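Local coordinates for ferredoxin (Trichomonas vaginalis, PDB 1L5P), which carries electrons through its [2Fe-2S] cluster, linking pyruvate:ferredoxin oxidoreductase to hydrogenase, at residues A[3-8]-A[29-34]; A[12-17]-A[24-29]. All blocks are in the same frame, centred on the assembly; numbering follows the deposited sequence.

Contact 1. Residues A[3-8]-A[29-34]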
# COMPACT_ATOMS: atom_id res chain seq x y z
N ILE A 3 2.74 9.23 4.86
CA ILE A 3 3.13 8.76 3.55
C ILE A 3 2.35 9.56 2.53
O ILE A 3 1.33 10.18 2.85
CB ILE A 3 2.84 7.23 3.38
CG1 ILE A 3 1.33 6.95 3.46
CG2 ILE A 3 3.54 6.43 4.48
CD1 ILE A 3 0.73 6.52 2.16
N THR A 4 2.84 9.55 1.30
CA THR A 4 2.22 10.29 0.22
C THR A 4 1.55 9.32 -0.74
O THR A 4 2.19 8.40 -1.24
CB THR A 4 3.31 11.08 -0.53
OG1 THR A 4 3.87 12.06 0.35
CG2 THR A 4 2.75 11.75 -1.77
N ALA A 5 0.25 9.51 -0.97
CA ALA A 5 -0.50 8.67 -1.90
C ALA A 5 -0.70 9.54 -3.14
O ALA A 5 -0.96 10.73 -3.01
CB ALA A 5 -1.86 8.29 -1.31
N VAL A 6 -0.56 8.95 -4.32
CA VAL A 6 -0.70 9.70 -5.56
C VAL A 6 -1.75 9.07 -6.46
O VAL A 6 -1.51 8.04 -7.07
CB VAL A 6 0.61 9.73 -6.34
CG1 VAL A 6 0.43 10.54 -7.61
CG2 VAL A 6 1.71 10.31 -5.47
N LYS A 7 -2.91 9.71 -6.54
CA LYS A 7 -4.01 9.22 -7.37
C LYS A 7 -4.33 10.25 -8.43
O LYS A 7 -4.48 11.43 -8.13
CB LYS A 7 -5.25 8.99 -6.51
CG LYS A 7 -5.79 7.57 -6.54
CD LYS A 7 -7.07 7.45 -5.73
CE LYS A 7 -8.00 6.38 -6.29
NZ LYS A 7 -9.42 6.82 -6.33
N GLY A 8 -4.43 9.81 -9.68
CA GLY A 8 -4.74 10.74 -10.76
C GLY A 8 -3.87 11.98 -10.77
O GLY A 8 -4.37 13.11 -10.80
N ALA A 29 -9.30 6.40 3.81
CA ALA A 29 -9.18 7.77 3.31
C ALA A 29 -9.89 7.93 1.96
O ALA A 29 -9.83 8.99 1.33
CB ALA A 29 -7.72 8.16 3.18
N GLY A 30 -10.55 6.87 1.51
CA GLY A 30 -11.27 6.93 0.26
C GLY A 30 -10.42 6.84 -0.99
O GLY A 30 -10.94 6.94 -2.11
N LEU A 31 -9.12 6.64 -0.82
CA LEU A 31 -8.19 6.54 -1.95
C LEU A 31 -8.22 5.14 -2.56
O LEU A 31 -7.92 4.95 -3.74
CB LEU A 31 -6.78 6.89 -1.49
CG LEU A 31 -6.63 8.35 -1.06
CD1 LEU A 31 -5.23 8.62 -0.56
CD2 LEU A 31 -6.97 9.25 -2.24
N MET A 32 -8.59 4.16 -1.75
CA MET A 32 -8.66 2.77 -2.19
C MET A 32 -9.92 2.11 -1.59
O MET A 32 -10.20 2.27 -0.40
CB MET A 32 -7.38 2.02 -1.75
CG MET A 32 -7.25 0.59 -2.27
SD MET A 32 -5.77 -0.30 -1.67
CE MET A 32 -4.66 0.12 -2.99
N SER A 33 -10.66 1.39 -2.43
CA SER A 33 -11.88 0.71 -1.98
C SER A 33 -11.60 -0.67 -1.40
O SER A 33 -10.75 -1.39 -1.90
CB SER A 33 -12.87 0.59 -3.15
OG SER A 33 -12.90 -0.73 -3.67
N ALA A 34 -12.33 -1.03 -0.35
CA ALA A 34 -12.16 -2.32 0.30
C ALA A 34 -13.27 -3.28 -0.14
O ALA A 34 -13.41 -4.38 0.38
CB ALA A 34 -12.18 -2.14 1.82
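Lys7 and Ala5, two residues apart on strand 2-7, both turn toward Leu31 and meet its two methyl branches separately. On the way out along Lys7, CB and CG make no close approach to Leu31, and contact begins at CD, which lies 3.9 Å from Leu31 CD2. The same CD is also 3.3 Å from the backbone atom Leu31 O. The next carbon, CE, comes to within 2.9 Å of Leu31 O, a separation short enough to leave the exact placing of this surface side chain in doubt. At the tip, Lys7 NZ stands 3.5 Å from Leu31 O and makes no hydrogen bond to it. The lysine chain, bent at its third and fourth torsions, slides past the leucine in the opposite direction, CD against the CD2 branch and the last atoms in front of the carbonyl oxygen.

The other branch faces inward. With Leu31 CD1 anti to CA (chi2 178°), this methyl extends forward from the loop and reaches Ala5 CB at 3.5 Å, tighter than an ordinary carbon contact. Leu31 therefore bridges a buried position of the strand and an exposed one, and the two segments are joined by packing without a hydrogen bond. Leu14 touches both Leu31 and Ala5, and Leu93 touches Leu31 and Lys7.

Just before Leu31, Gly30 leaves helix 22-27 with positive phi (77°) and two bonds back to the last turn. This Schellman motif redirects the chain, so that Leu31 falls against the sheet before the loop continues toward Cys38, a cluster ligand. Packing of this helix and its exit against a mixed sheet is characteristic of the beta-grasp fold of [2Fe-2S] ferredoxins.

Contact 2. Residues A[12-17]-A[24-29]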
# COMPACT_ATOMS: atom_id res chain seq x y z
N LYS A 12 -1.45 13.39 -2.26
CA LYS A 12 -2.24 13.54 -1.04
C LYS A 12 -1.47 12.95 0.13
O LYS A 12 -1.23 11.74 0.17
CB LYS A 12 -3.58 12.83 -1.16
CG LYS A 12 -4.38 13.19 -2.39
CD LYS A 12 -5.87 13.14 -2.11
CE LYS A 12 -6.60 14.19 -2.92
NZ LYS A 12 -6.66 13.83 -4.37
N GLN A 13 -1.07 13.79 1.08
CA GLN A 13 -0.34 13.30 2.24
C GLN A 13 -1.29 12.73 3.27
O GLN A 13 -2.30 13.35 3.62
CB GLN A 13 0.50 14.42 2.85
CG GLN A 13 1.00 14.11 4.26
CD GLN A 13 2.23 14.91 4.62
OE1 GLN A 13 2.88 15.48 3.76
NE2 GLN A 13 2.55 14.95 5.92
N LEU A 14 -0.97 11.54 3.75
CA LEU A 14 -1.79 10.86 4.75
C LEU A 14 -0.93 10.52 5.96
O LEU A 14 0.25 10.18 5.81
CB LEU A 14 -2.39 9.58 4.16
CG LEU A 14 -2.71 9.55 2.66
CD1 LEU A 14 -3.41 8.24 2.30
CD2 LEU A 14 -3.60 10.72 2.29
N LYS A 15 -1.53 10.61 7.14
CA LYS A 15 -0.82 10.28 8.38
C LYS A 15 -1.14 8.84 8.72
O LYS A 15 -2.23 8.36 8.45
CB LYS A 15 -1.27 11.18 9.54
CG LYS A 15 -2.07 12.41 9.13
CD LYS A 15 -2.14 13.42 10.28
CE LYS A 15 -0.91 14.31 10.31
NZ LYS A 15 -0.26 14.44 8.96
N PHE A 16 -0.18 8.14 9.30
CA PHE A 16 -0.42 6.76 9.66
C PHE A 16 0.05 6.53 11.08
O PHE A 16 0.91 7.25 11.60
CB PHE A 16 0.31 5.80 8.72
CG PHE A 16 1.81 5.84 8.85
CD1 PHE A 16 2.43 5.33 9.99
CD2 PHE A 16 2.59 6.40 7.85
CE1 PHE A 16 3.82 5.40 10.13
CE2 PHE A 16 3.98 6.47 7.98
CZ PHE A 16 4.59 5.97 9.12
N GLU A 17 -0.53 5.51 11.70
CA GLU A 17 -0.20 5.14 13.06
C GLU A 17 0.57 3.83 13.00
O GLU A 17 0.20 2.93 12.24
CB GLU A 17 -1.48 4.96 13.86
CG GLU A 17 -1.74 6.07 14.85
CD GLU A 17 -1.60 5.60 16.28
OE1 GLU A 17 -2.35 4.67 16.69
OE2 GLU A 17 -0.74 6.15 17.00
N THR A 24 -5.29 -0.16 5.20
CA THR A 24 -6.15 0.49 6.17
C THR A 24 -6.12 1.99 5.94
O THR A 24 -7.15 2.63 5.81
CB THR A 24 -5.68 0.20 7.58
OG1 THR A 24 -5.69 -1.21 7.80
CG2 THR A 24 -6.59 0.88 8.60
N VAL A 25 -4.91 2.53 5.90
CA VAL A 25 -4.70 3.95 5.69
C VAL A 25 -5.33 4.43 4.39
O VAL A 25 -6.05 5.42 4.37
CB VAL A 25 -3.19 4.25 5.68
CG1 VAL A 25 -2.92 5.65 5.14
CG2 VAL A 25 -2.63 4.07 7.08
N LEU A 26 -5.06 3.71 3.30
CA LEU A 26 -5.58 4.07 1.99
C LEU A 26 -7.09 3.96 1.88
O LEU A 26 -7.76 4.89 1.41
CB LEU A 26 -4.95 3.20 0.91
CG LEU A 26 -3.48 3.47 0.58
CD1 LEU A 26 -3.08 2.68 -0.66
CD2 LEU A 26 -3.27 4.97 0.37
N THR A 27 -7.63 2.82 2.31
CA THR A 27 -9.07 2.61 2.22
C THR A 27 -9.87 3.51 3.15
O THR A 27 -10.95 3.97 2.78
CB THR A 27 -9.46 1.14 2.51
OG1 THR A 27 -8.91 0.74 3.78
CG2 THR A 27 -8.94 0.22 1.42
N GLU A 28 -9.35 3.77 4.35
CA GLU A 28 -10.06 4.63 5.30
C GLU A 28 -10.01 6.10 4.89
O GLU A 28 -10.62 6.95 5.55
CB GLU A 28 -9.49 4.45 6.70
CG GLU A 28 -10.30 3.49 7.55
CD GLU A 28 -9.51 2.96 8.74
OE1 GLU A 28 -9.72 1.78 9.11
OE2 GLU A 28 -8.68 3.71 9.31
N ALA A 29 -9.30 6.40 3.81
CA ALA A 29 -9.18 7.77 3.31
C ALA A 29 -9.89 7.93 1.96
O ALA A 29 -9.83 8.99 1.33
CB ALA A 29 -7.72 8.16 3.18
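Val25 holds CG1 anti to its backbone N (chi1 167°) and CG2 anti to its carbonyl carbon, which directs one methyl at Leu14 and the other at Phe16. Leu14 answers with an off-staggered first torsion (chi1 -31°), while its second is extended, so CD1 is carried forward to the helix. There it lies 3.9 Å from Val25 CG1 and 3.8 Å from Leu26 CD2, touching one methyl from each of two consecutive helical residues. The two encounters differ in direction: Leu14 crosses Val25 obliquely, but meets Leu26 at about a right angle.

Leu26 starts out pointing away from the strand, and only its CD2 end comes back within reach. Ala29 adds a peripheral touch, its CB standing 4.4 Å from Leu14 CD1. At the other end of the contact, Phe16 uses its CB, which sits 3.8 Å from Val25 CG2; the ring itself leads away from the helix segment. The side-chain contacts are all apolar, and no hydrogen bond joins the segments. Within the helix end, Glu28 N bonds to Thr24 O at 2.9 Å, and the following bond, from Ala29 N to Leu26 O at 3.2 Å, spans just three residues as the helix closes.

Strand 10-15, an outermost strand of the five-stranded mixed sheet, is thereby packed against helix 22-27. Leu14 also touches Ala5 of the adjoining strand 2-7, while Leu82 of strand 81-82 contacts both Phe16 and Val25, bringing the smaller antiparallel sheet against the same side chains.

From the N terminus, the chain runs up strand 2-7, turns and returns as strand 10-15, the antiparallel hairpin that supplies one side of each contact. It then passes through strand 20-21 into helix 22-27. Contact 2 closes the shorter loop, bringing 24-29 back to 12-17. Contact 1 closes the longer one around it, joining 29-34 to 3-8, so the loops nest without crossing and have Ala29 in common. Leu31 CD1 packs on Leu14 CD1 at 3.4 Å, a tight approach for two methyls, and probable backbone hydrogen bonds (Ala5 O to Lys12 N, Ile3 O to Leu14 N) join the two strands. Together they fasten the helix and its exit to one sheet edge.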